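PDB 5UL4: 4'-phospho-dehydrooxetanocin synthase from Bacillus megaterium, which catalyses the cobalamin- and S-adenosylmethionine-dependent oxidative ring contraction of dAMP to an oxetane aldehyde, a radical step in the biosynthesis of the nucleoside analogue oxetanocin A. Local coordinates for residues I392-A397 and A424-D429; N455-R460 and K516-K521; L469-I474 and K531-I536. All blocks are in the same frame, centred on the assembly; numbering follows the deposited sequence.

Interaction 1. Residues I392-A397 and A424-D429; sequences IKFDFA and ALAGAD. With EDO (1,2-ethanediol), chain R.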
loop_
_atom_site.group_PDB
_atom_site.type_symbol
_atom_site.label_atom_id
_atom_site.label_comp_id
_atom_site.label_asym_id
_atom_site.label_seq_id
_atom_site.Cartn_x
_atom_site.Cartn_y
_atom_site.Cartn_z
ATOM N N ILE A 392 -8.469 17.500 6.775
ATOM C CA ILE A 392 -7.496 16.432 6.644
ATOM C C ILE A 392 -6.890 16.506 5.243
ATOM O O ILE A 392 -7.371 17.216 4.362
ATOM C CB ILE A 392 -8.103 15.036 6.896
ATOM C CG1 ILE A 392 -8.965 14.616 5.708
ATOM C CG2 ILE A 392 -8.924 15.000 8.197
ATOM C CD1 ILE A 392 -9.126 13.110 5.614
ATOM N N LYS A 393 -5.810 15.765 5.063
ATOM C CA LYS A 393 -5.235 15.509 3.749
ATOM C C LYS A 393 -5.257 14.004 3.519
ATOM O O LYS A 393 -5.122 13.227 4.468
ATOM C CB LYS A 393 -3.810 16.036 3.664
ATOM C CG LYS A 393 -3.676 17.587 3.694
ATOM C CD LYS A 393 -4.681 18.216 2.719
ATOM C CE LYS A 393 -4.183 19.521 2.064
ATOM N NZ LYS A 393 -5.106 19.921 0.910
ATOM N N PHE A 394 -5.456 13.575 2.270
ATOM C CA PHE A 394 -5.409 12.139 2.034
ATOM C C PHE A 394 -4.901 11.863 0.627
ATOM O O PHE A 394 -5.121 12.651 -0.294
ATOM C CB PHE A 394 -6.760 11.452 2.299
ATOM C CG PHE A 394 -7.888 11.874 1.393
ATOM C CD1 PHE A 394 -8.607 13.025 1.648
ATOM C CD2 PHE A 394 -8.277 11.067 0.332
ATOM C CE1 PHE A 394 -9.669 13.412 0.831
ATOM C CE2 PHE A 394 -9.349 11.432 -0.495
ATOM C CZ PHE A 394 -10.051 12.597 -0.245
ATOM N N ASP A 395 -4.157 10.764 0.498
ATOM C CA ASP A 395 -3.576 10.315 -0.763
ATOM C C ASP A 395 -4.284 9.042 -1.211
ATOM O O ASP A 395 -4.681 8.231 -0.370
ATOM C CB ASP A 395 -2.084 9.994 -0.595
ATOM C CG ASP A 395 -1.218 11.226 -0.250
ATOM O OD1 ASP A 395 -1.721 12.355 -0.115
ATOM O OD2 ASP A 395 0.002 11.032 -0.153
ATOM N N PHE A 396 -4.405 8.835 -2.529
ATOM C CA PHE A 396 -4.952 7.574 -3.038
ATOM C C PHE A 396 -4.509 7.375 -4.478
ATOM O O PHE A 396 -3.925 8.268 -5.086
ATOM C CB PHE A 396 -6.474 7.518 -2.942
ATOM C CG PHE A 396 -7.208 8.569 -3.749
ATOM C CD1 PHE A 396 -7.564 8.344 -5.083
ATOM C CD2 PHE A 396 -7.662 9.730 -3.133
ATOM C CE1 PHE A 396 -8.287 9.299 -5.791
ATOM C CE2 PHE A 396 -8.389 10.680 -3.833
ATOM C CZ PHE A 396 -8.692 10.467 -5.165
ATOM N N ALA A 397 -4.804 6.185 -5.015
ATOM C CA ALA A 397 -4.450 5.800 -6.376
ATOM C C ALA A 397 -5.708 5.632 -7.224
ATOM O O ALA A 397 -6.764 5.260 -6.708
ATOM C CB ALA A 397 -3.662 4.485 -6.401
ATOM N N ALA A 424 -10.703 17.048 -4.134
ATOM C CA ALA A 424 -9.800 18.148 -3.785
ATOM C C ALA A 424 -10.340 18.958 -2.607
ATOM O O ALA A 424 -9.581 19.298 -1.689
ATOM C CB ALA A 424 -9.555 19.053 -4.992
ATOM N N LEU A 425 -11.647 19.258 -2.603
ATOM C CA LEU A 425 -12.234 20.023 -1.504
ATOM C C LEU A 425 -12.046 19.319 -0.170
ATOM O O LEU A 425 -11.814 19.970 0.855
ATOM C CB LEU A 425 -13.724 20.272 -1.748
ATOM C CG LEU A 425 -14.090 21.257 -2.860
ATOM C CD1 LEU A 425 -15.590 21.392 -2.980
ATOM C CD2 LEU A 425 -13.465 22.612 -2.554
ATOM N N ALA A 426 -12.156 17.994 -0.156
ATOM C CA ALA A 426 -12.098 17.260 1.093
ATOM C C ALA A 426 -10.674 16.976 1.545
ATOM O O ALA A 426 -10.489 16.367 2.597
ATOM C CB ALA A 426 -12.888 15.954 0.950
ATOM N N GLY A 427 -9.662 17.364 0.770
ATOM C CA GLY A 427 -8.304 17.108 1.198
ATOM C C GLY A 427 -7.439 16.184 0.362
ATOM O O GLY A 427 -6.316 15.869 0.785
ATOM N N ALA A 428 -7.920 15.736 -0.804
ATOM C CA ALA A 428 -7.085 14.929 -1.695
ATOM C C ALA A 428 -5.779 15.663 -1.956
ATOM O O ALA A 428 -5.785 16.816 -2.381
ATOM C CB ALA A 428 -7.818 14.644 -3.017
ATOM N N ASP A 429 -4.653 15.001 -1.671
ATOM C CA ASP A 429 -3.370 15.683 -1.620
ATOM C C ASP A 429 -2.487 15.168 -2.763
ATOM O O ASP A 429 -2.456 15.787 -3.838
ATOM C CB ASP A 429 -2.701 15.484 -0.264
ATOM C CG ASP A 429 -1.364 16.251 -0.157
ATOM O OD1 ASP A 429 -1.219 17.270 -0.858
ATOM O OD2 ASP A 429 -0.457 15.788 0.541
HETATM C C1 EDO R . -9.610 22.950 -0.619
HETATM O O1 EDO R . -8.549 22.912 -1.580
HETATM C C2 EDO R . -9.019 22.769 0.775
HETATM O O2 EDO R . -8.154 21.626 0.764
HETATM O O HOH W 1 -10.865 17.684 5.049
HETATM O O HOH W 2 -6.927 19.082 -1.557
HETATM O O HOH W 3 -2.055 19.792 -0.548
HETATM O O HOH W 4 1.305 13.486 0.282
#

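Interaction 2. Residues N455-R460 and K516-K521; sequences NIIALR and KLLNDK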
loop_
_atom_site.group_PDB
_atom_site.type_symbol
_atom_site.label_atom_id
_atom_site.label_comp_id
_atom_site.label_asym_id
_atom_site.label_seq_id
_atom_site.Cartn_x
_atom_site.Cartn_y
_atom_site.Cartn_z
ATOM N N ASN A 455 -4.423 9.942 -21.484
ATOM C CA ASN A 455 -3.619 10.144 -20.278
ATOM C C ASN A 455 -3.311 11.621 -20.064
ATOM O O ASN A 455 -3.364 12.126 -18.932
ATOM C CB ASN A 455 -2.327 9.342 -20.383
ATOM C CG ASN A 455 -2.534 7.879 -20.127
ATOM O OD1 ASN A 455 -3.355 7.494 -19.320
ATOM N ND2 ASN A 455 -1.760 7.051 -20.796
ATOM N N ILE A 456 -2.970 12.326 -21.141
ATOM C CA ILE A 456 -2.671 13.752 -21.041
ATOM C C ILE A 456 -3.861 14.496 -20.448
ATOM O O ILE A 456 -3.717 15.337 -19.553
ATOM C CB ILE A 456 -2.295 14.314 -22.425
ATOM C CG1 ILE A 456 -0.919 13.794 -22.878
ATOM C CG2 ILE A 456 -2.366 15.837 -22.420
ATOM C CD1 ILE A 456 0.276 14.335 -22.058
ATOM N N ILE A 457 -5.060 14.196 -20.943
ATOM C CA ILE A 457 -6.232 14.918 -20.479
ATOM C C ILE A 457 -6.542 14.587 -19.022
ATOM O O ILE A 457 -6.952 15.460 -18.255
ATOM C CB ILE A 457 -7.413 14.623 -21.417
ATOM C CG1 ILE A 457 -7.130 15.262 -22.787
ATOM C CG2 ILE A 457 -8.700 15.119 -20.812
ATOM C CD1 ILE A 457 -8.061 14.789 -23.869
ATOM N N ALA A 458 -6.383 13.323 -18.618
ATOM C CA ALA A 458 -6.578 12.996 -17.213
ATOM C C ALA A 458 -5.665 13.846 -16.336
ATOM O O ALA A 458 -6.094 14.359 -15.294
ATOM C CB ALA A 458 -6.321 11.508 -16.955
ATOM N N LEU A 459 -4.403 13.990 -16.740
ATOM C CA LEU A 459 -3.449 14.770 -15.944
ATOM C C LEU A 459 -3.851 16.238 -15.898
ATOM O O LEU A 459 -3.725 16.889 -14.851
ATOM C CB LEU A 459 -2.033 14.619 -16.515
ATOM C CG LEU A 459 -1.441 13.209 -16.496
ATOM C CD1 LEU A 459 0.026 13.221 -17.038
ATOM C CD2 LEU A 459 -1.561 12.573 -15.096
ATOM N N ARG A 460 -4.362 16.769 -17.020
ATOM C CA ARG A 460 -4.852 18.152 -17.057
ATOM C C ARG A 460 -5.975 18.372 -16.059
ATOM O O ARG A 460 -5.986 19.367 -15.323
ATOM C CB ARG A 460 -5.376 18.506 -18.456
ATOM C CG ARG A 460 -4.395 18.977 -19.478
ATOM C CD ARG A 460 -5.140 19.415 -20.760
ATOM N NE ARG A 460 -4.262 19.351 -21.919
ATOM C CZ ARG A 460 -4.677 19.187 -23.164
ATOM N NH1 ARG A 460 -5.975 19.072 -23.427
ATOM N NH2 ARG A 460 -3.790 19.154 -24.155
ATOM N N LYS A 516 -13.218 23.495 -21.650
ATOM C CA LYS A 516 -12.039 24.311 -21.916
ATOM C C LYS A 516 -10.755 23.495 -21.808
ATOM O O LYS A 516 -9.856 23.622 -22.652
ATOM C CB LYS A 516 -12.016 25.496 -20.960
ATOM C CG LYS A 516 -12.958 26.621 -21.356
ATOM C CD LYS A 516 -13.343 27.464 -20.145
ATOM C CE LYS A 516 -14.155 28.688 -20.555
ATOM N NZ LYS A 516 -13.295 29.736 -21.176
ATOM N N LEU A 517 -10.658 22.632 -20.789
ATOM C CA LEU A 517 -9.454 21.819 -20.623
ATOM C C LEU A 517 -9.303 20.780 -21.728
ATOM O O LEU A 517 -8.177 20.393 -22.058
ATOM C CB LEU A 517 -9.466 21.147 -19.247
ATOM C CG LEU A 517 -9.281 22.122 -18.081
ATOM C CD1 LEU A 517 -9.634 21.445 -16.783
ATOM C CD2 LEU A 517 -7.849 22.644 -18.041
ATOM N N LEU A 518 -10.412 20.317 -22.318
ATOM C CA LEU A 518 -10.293 19.396 -23.438
ATOM C C LEU A 518 -9.950 20.109 -24.745
ATOM O O LEU A 518 -9.114 19.619 -25.510
ATOM C CB LEU A 518 -11.578 18.602 -23.614
ATOM C CG LEU A 518 -11.593 17.202 -23.009
ATOM C CD1 LEU A 518 -11.482 17.309 -21.500
ATOM C CD2 LEU A 518 -12.867 16.484 -23.428
ATOM N N ASN A 519 -10.575 21.257 -25.025
ATOM C CA ASN A 519 -10.598 21.795 -26.385
ATOM C C ASN A 519 -9.981 23.173 -26.548
ATOM O O ASN A 519 -9.520 23.489 -27.648
ATOM C CB ASN A 519 -12.040 21.867 -26.905
ATOM C CG ASN A 519 -12.741 20.539 -26.837
ATOM O OD1 ASN A 519 -12.261 19.546 -27.387
ATOM N ND2 ASN A 519 -13.871 20.498 -26.126
ATOM N N ASP A 520 -9.977 24.007 -25.511
ATOM C CA ASP A 520 -9.545 25.403 -25.634
ATOM C C ASP A 520 -8.026 25.470 -25.509
ATOM O O ASP A 520 -7.490 25.546 -24.402
ATOM C CB ASP A 520 -10.247 26.250 -24.579
ATOM C CG ASP A 520 -10.090 27.743 -24.805
ATOM O OD1 ASP A 520 -9.073 28.172 -25.387
ATOM O OD2 ASP A 520 -10.983 28.493 -24.360
ATOM N N LYS A 521 -7.323 25.475 -26.652
ATOM C CA LYS A 521 -5.858 25.496 -26.628
ATOM C C LYS A 521 -5.312 26.738 -25.935
ATOM O O LYS A 521 -4.253 26.673 -25.299
ATOM C CB LYS A 521 -5.274 25.415 -28.048
ATOM C CG LYS A 521 -5.314 24.030 -28.714
ATOM C CD LYS A 521 -4.766 22.915 -27.813
ATOM C CE LYS A 521 -3.255 23.022 -27.579
ATOM N NZ LYS A 521 -2.728 21.978 -26.624
#

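Interaction 3. Residues L469-I474 and K531-I536; sequences LRIGFI and KPVYTI. With SAM (S-adenosylmethionine), chain D; EDO (1,2-ethanediol), chain K; EDO (1,2-ethanediol), chain J.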
loop_
_atom_site.group_PDB
_atom_site.type_symbol
_atom_site.label_atom_id
_atom_site.label_comp_id
_atom_site.label_asym_id
_atom_site.label_seq_id
_atom_site.Cartn_x
_atom_site.Cartn_y
_atom_site.Cartn_z
ATOM N N LEU A 469 0.085 15.408 -8.207
ATOM C CA LEU A 469 0.116 14.168 -8.963
ATOM C C LEU A 469 1.464 13.475 -8.899
ATOM O O LEU A 469 2.522 14.110 -8.845
ATOM C CB LEU A 469 -0.179 14.415 -10.461
ATOM C CG LEU A 469 -1.598 14.752 -10.759
ATOM C CD1 LEU A 469 -1.649 15.299 -12.184
ATOM C CD2 LEU A 469 -2.361 13.435 -10.643
ATOM N N ARG A 470 1.385 12.155 -8.919
ATOM C CA ARG A 470 2.480 11.231 -9.152
ATOM C C ARG A 470 1.965 10.266 -10.215
ATOM O O ARG A 470 0.772 9.966 -10.227
ATOM C CB ARG A 470 2.822 10.527 -7.839
ATOM C CG ARG A 470 3.807 9.396 -7.890
ATOM C CD ARG A 470 4.356 9.153 -6.482
ATOM N NE ARG A 470 3.748 8.010 -5.811
ATOM C CZ ARG A 470 2.711 8.079 -4.984
ATOM N NH1 ARG A 470 2.138 9.243 -4.723
ATOM N NH2 ARG A 470 2.245 6.971 -4.420
ATOM N N ILE A 471 2.814 9.823 -11.146
ATOM C CA ILE A 471 2.372 8.834 -12.143
ATOM C C ILE A 471 3.342 7.661 -12.183
ATOM O O ILE A 471 4.559 7.837 -12.093
ATOM C CB ILE A 471 2.177 9.429 -13.562
ATOM C CG1 ILE A 471 3.496 9.914 -14.176
ATOM C CG2 ILE A 471 1.110 10.528 -13.539
ATOM C CD1 ILE A 471 3.431 10.225 -15.694
ATOM N N GLY A 472 2.800 6.454 -12.318
ATOM C CA GLY A 472 3.646 5.324 -12.635
ATOM C C GLY A 472 3.962 5.365 -14.126
ATOM O O GLY A 472 3.128 5.751 -14.953
ATOM N N PHE A 473 5.198 5.016 -14.458
ATOM C CA PHE A 473 5.609 5.017 -15.857
ATOM C C PHE A 473 6.621 3.904 -16.054
ATOM O O PHE A 473 7.661 3.901 -15.396
ATOM C CB PHE A 473 6.197 6.366 -16.257
ATOM C CG PHE A 473 6.196 6.598 -17.746
ATOM C CD1 PHE A 473 7.246 6.159 -18.534
ATOM C CD2 PHE A 473 5.119 7.234 -18.361
ATOM C CE1 PHE A 473 7.223 6.350 -19.909
ATOM C CE2 PHE A 473 5.098 7.444 -19.727
ATOM C CZ PHE A 473 6.154 7.007 -20.503
ATOM N N ILE A 474 6.303 2.951 -16.937
ATOM C CA ILE A 474 7.172 1.808 -17.196
ATOM C C ILE A 474 7.757 1.964 -18.592
ATOM O O ILE A 474 7.155 1.532 -19.579
ATOM C CB ILE A 474 6.403 0.482 -17.064
ATOM C CG1 ILE A 474 5.563 0.507 -15.778
ATOM C CG2 ILE A 474 7.391 -0.673 -17.057
ATOM C CD1 ILE A 474 4.567 -0.666 -15.672
ATOM N N LYS A 531 5.748 22.757 -16.866
ATOM C CA LYS A 531 6.637 21.649 -16.532
ATOM C C LYS A 531 6.304 20.424 -17.394
ATOM O O LYS A 531 5.128 20.118 -17.610
ATOM C CB LYS A 531 6.520 21.302 -15.060
ATOM C CG LYS A 531 6.911 22.425 -14.123
ATOM C CD LYS A 531 7.544 21.854 -12.866
ATOM C CE LYS A 531 8.310 22.906 -12.081
ATOM N NZ LYS A 531 7.427 23.589 -11.081
ATOM N N PRO A 532 7.309 19.735 -17.933
ATOM C CA PRO A 532 7.031 18.519 -18.702
ATOM C C PRO A 532 6.531 17.396 -17.807
ATOM O O PRO A 532 6.720 17.398 -16.588
ATOM C CB PRO A 532 8.384 18.159 -19.338
ATOM C CG PRO A 532 9.412 18.946 -18.592
ATOM C CD PRO A 532 8.723 20.152 -18.021
ATOM N N VAL A 533 5.858 16.420 -18.444
ATOM C CA VAL A 533 5.212 15.348 -17.686
ATOM C C VAL A 533 6.227 14.559 -16.862
ATOM O O VAL A 533 5.921 14.120 -15.747
ATOM C CB VAL A 533 4.417 14.414 -18.630
ATOM C CG1 VAL A 533 3.898 13.224 -17.855
ATOM C CG2 VAL A 533 3.272 15.170 -19.269
ATOM N N TYR A 534 7.456 14.373 -17.375
ATOM C CA TYR A 534 8.396 13.527 -16.639
ATOM C C TYR A 534 8.680 14.065 -15.237
ATOM O O TYR A 534 9.125 13.301 -14.375
ATOM C CB TYR A 534 9.716 13.327 -17.407
ATOM C CG TYR A 534 10.560 14.567 -17.672
ATOM C CD1 TYR A 534 11.312 15.164 -16.649
ATOM C CD2 TYR A 534 10.665 15.096 -18.954
ATOM C CE1 TYR A 534 12.106 16.296 -16.897
ATOM C CE2 TYR A 534 11.471 16.229 -19.222
ATOM C CZ TYR A 534 12.174 16.822 -18.184
ATOM O OH TYR A 534 12.964 17.939 -18.435
ATOM N N THR A 535 8.394 15.341 -14.971
ATOM C CA THR A 535 8.602 15.858 -13.617
ATOM C C THR A 535 7.740 15.167 -12.555
ATOM O O THR A 535 8.075 15.256 -11.372
ATOM C CB THR A 535 8.347 17.380 -13.553
ATOM O OG1 THR A 535 6.985 17.694 -13.920
ATOM C CG2 THR A 535 9.304 18.121 -14.469
ATOM N N ILE A 536 6.631 14.504 -12.913
ATOM C CA ILE A 536 5.813 13.847 -11.896
ATOM C C ILE A 536 5.930 12.330 -11.953
ATOM O O ILE A 536 5.157 11.631 -11.294
ATOM C CB ILE A 536 4.340 14.279 -11.973
ATOM C CG1 ILE A 536 3.757 13.954 -13.358
ATOM C CG2 ILE A 536 4.208 15.754 -11.629
ATOM C CD1 ILE A 536 2.233 13.970 -13.395
HETATM N N SAM D . -3.188 -0.508 -9.219
HETATM C CA SAM D . -2.662 0.802 -8.840
HETATM C C SAM D . -3.259 1.753 -9.856
HETATM O O SAM D . -4.085 1.330 -10.662
HETATM O OXT SAM D . -2.973 2.942 -9.893
HETATM C CB SAM D . -1.127 0.837 -8.825
HETATM C CG SAM D . -0.416 1.449 -7.616
HETATM S SD SAM D . 1.321 0.899 -7.464
HETATM C CE SAM D . 2.332 2.398 -7.338
HETATM C "C5'" SAM D . 1.638 0.323 -9.143
HETATM C "C4'" SAM D . 2.627 1.141 -9.964
HETATM O "O4'" SAM D . 3.905 0.550 -9.890
HETATM C "C3'" SAM D . 2.210 1.106 -11.423
HETATM O "O3'" SAM D . 1.611 2.314 -11.809
HETATM C "C2'" SAM D . 3.487 0.862 -12.196
HETATM O "O2'" SAM D . 4.000 2.065 -12.705
HETATM C "C1'" SAM D . 4.444 0.307 -11.172
HETATM N N9 SAM D . 4.514 -1.145 -11.408
HETATM C C8 SAM D . 3.586 -2.082 -11.034
HETATM N N7 SAM D . 4.011 -3.301 -11.444
HETATM C C5 SAM D . 5.188 -3.142 -12.085
HETATM C C6 SAM D . 6.041 -4.039 -12.692
HETATM N N6 SAM D . 5.739 -5.328 -12.700
HETATM N N1 SAM D . 7.201 -3.580 -13.277
HETATM C C2 SAM D . 7.520 -2.240 -13.259
HETATM N N3 SAM D . 6.661 -1.350 -12.652
HETATM C C4 SAM D . 5.517 -1.798 -12.075
HETATM C C1 EDO K . 1.278 18.545 -11.361
HETATM O O1 EDO K . 1.561 19.937 -11.610
HETATM C C2 EDO K . 0.720 18.301 -9.961
HETATM O O2 EDO K . 1.702 17.624 -9.148
HETATM C C1 EDO J . 7.300 12.590 -8.219
HETATM O O1 EDO J . 7.459 11.712 -7.094
HETATM C C2 EDO J . 6.505 13.814 -7.783
HETATM O O2 EDO J . 5.129 13.449 -7.724
#

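Interaction 1. Residues I392-A397 and A424-D429
F394 and A428 form the centre of a short parallel pairing between I392-A397 and A424-D429. F394 bonds to the residues on either side of A428: its N donates to G427 O (2.9 Å), and its O accepts from D429 N (2.8 Å). The phenyl ring of F394 leans back over the partner chain, because chi1 of 64° sets CG between its own backbone N and carbonyl carbon. A428 CA then lies over one ring face, offset toward the rim, while A426 O meets the ring edge in plane, 3.5 Å from CE1. The methyl of A428 also touches F396, its CB lying 4.1 Å from F396 CE2. On the other side of the strand the D395 and D429 side chains run alongside one another, their carboxylates turned 46° apart. D395 OD1 and D429 OD2 approach as like charges, which water 4 probably eases by donating to D395 OD2 and D429 OD2. D395 OD1 is held mainly from outside the pair, by hydrogen bonds with H357 NE2 and the backbone N of R430. G427 ends the helix in a Schellman motif; its positive phi turns the chain into the pairing, and its CA makes a CA-H...O contact with I392 O, 3.3 Å away. Water 1 joins I392 N to A426 O beside this turn. The contact lies where helix 410-425 hands over to the next strand in a beta-alpha-beta crossover of the partial radical SAM barrel: helix 374-386 packs L385 against I392, F394 and A426, strand 357-360 flanks 393-398, and F396 stacks on F365.

Interaction 2. Residues N455-R460 and K516-K521
I457 and L518 make the tight apolar part of this helix-helix contact. The CG2 methyl of I457 meets CD1 of L518 at 3.6 Å, and the two side chains cross at about a right angle. L518 starts out away from helix 452-464, but its end comes back to reach I457. Beside this pair R460 stretches across the gap, its chain extended from CG to NE, with CD 3.4 Å from L517 O. NH1 of R460 donates to that same L517 O at 2.9 Å, nearly along the C=O axis but 27° out of the guanidinium plane. The bond lies near the end of helix 510-519, where a carbonyl can accept from a side chain. Toward solvent the contact is looser. The exposed K521, bent at chi2 and chi3, brings NZ to 3.9 Å from R460 NH2, and the likely repulsion is probably relieved by D497, which forms a salt bridge with R460 NH2 and a long, weak ion pair with K521 NZ. Far from the annotated sites, this is plain packing between helices of the radical SAM core, an apolar pair flanked by an arginine bound to a C-terminal helix carbonyl.

Interaction 3. Residues L469-I474 and K531-I536
I536 lies across I471 at about a right angle, and its side chain points at the strand from the turn beside it. With chi1 of 59°, CG1 of I536 sits between its backbone N and carbonyl carbon, which carries CD1 over the strand to 3.6 Å from I471 CG2 and 3.8 Å from L469 CB. The other branch, CG2, rests 3.6 Å from L469 O. I471 has a similar first torsion, and its CD1 extends to V533 CG1 at 3.7 Å; these two side chains also cross nearly perpendicularly. One hydrogen bond joins the two segments: I471 N donates to I536 O at 3.0 Å. R470 CA adds a CA-H...O contact to the same oxygen. The turn that presents I536 is a short 3-10 segment, braced by P532 O, which accepts from both T535 N and T535 OG1. Further along the strand, G472 CA lies 3.3 Å from S-adenosylmethionine O2'; the same strand thus packs against the turn through I471 and borders the bound S-adenosylmethionine at G472. Strand 468-473 lies at one end of the six-stranded sheet of the radical SAM domain. On one side strand 431-436 pairs with it through R470 and G472, while I471 also bonds to the backbone of S538. L459 of helix 452-464 covers L469 and I471, and F492 of helix 484-493 packs against V533.

Overall arrangement
All three contacts lie in the radical SAM core, the partial triose phosphate isomerase barrel. Interaction 1 closes along the chain before the others open, whereas the segments of interactions 2 and 3 alternate. Interactions 1 and 3 involve the same sheet, on strands 393-398 and 468-473 separated by strand 431-436; their centres are 19 Å apart. Interaction 2 lies on the outer helical layer, 16 Å from interaction 3 between centres and 21 Å from interaction 1. Helix 452-464 leads directly into strand 468-473, and its I456 and L459 pack on V533, joining interactions 2 and 3. Packing therefore runs from outer helices to the strand beside S-adenosylmethionine.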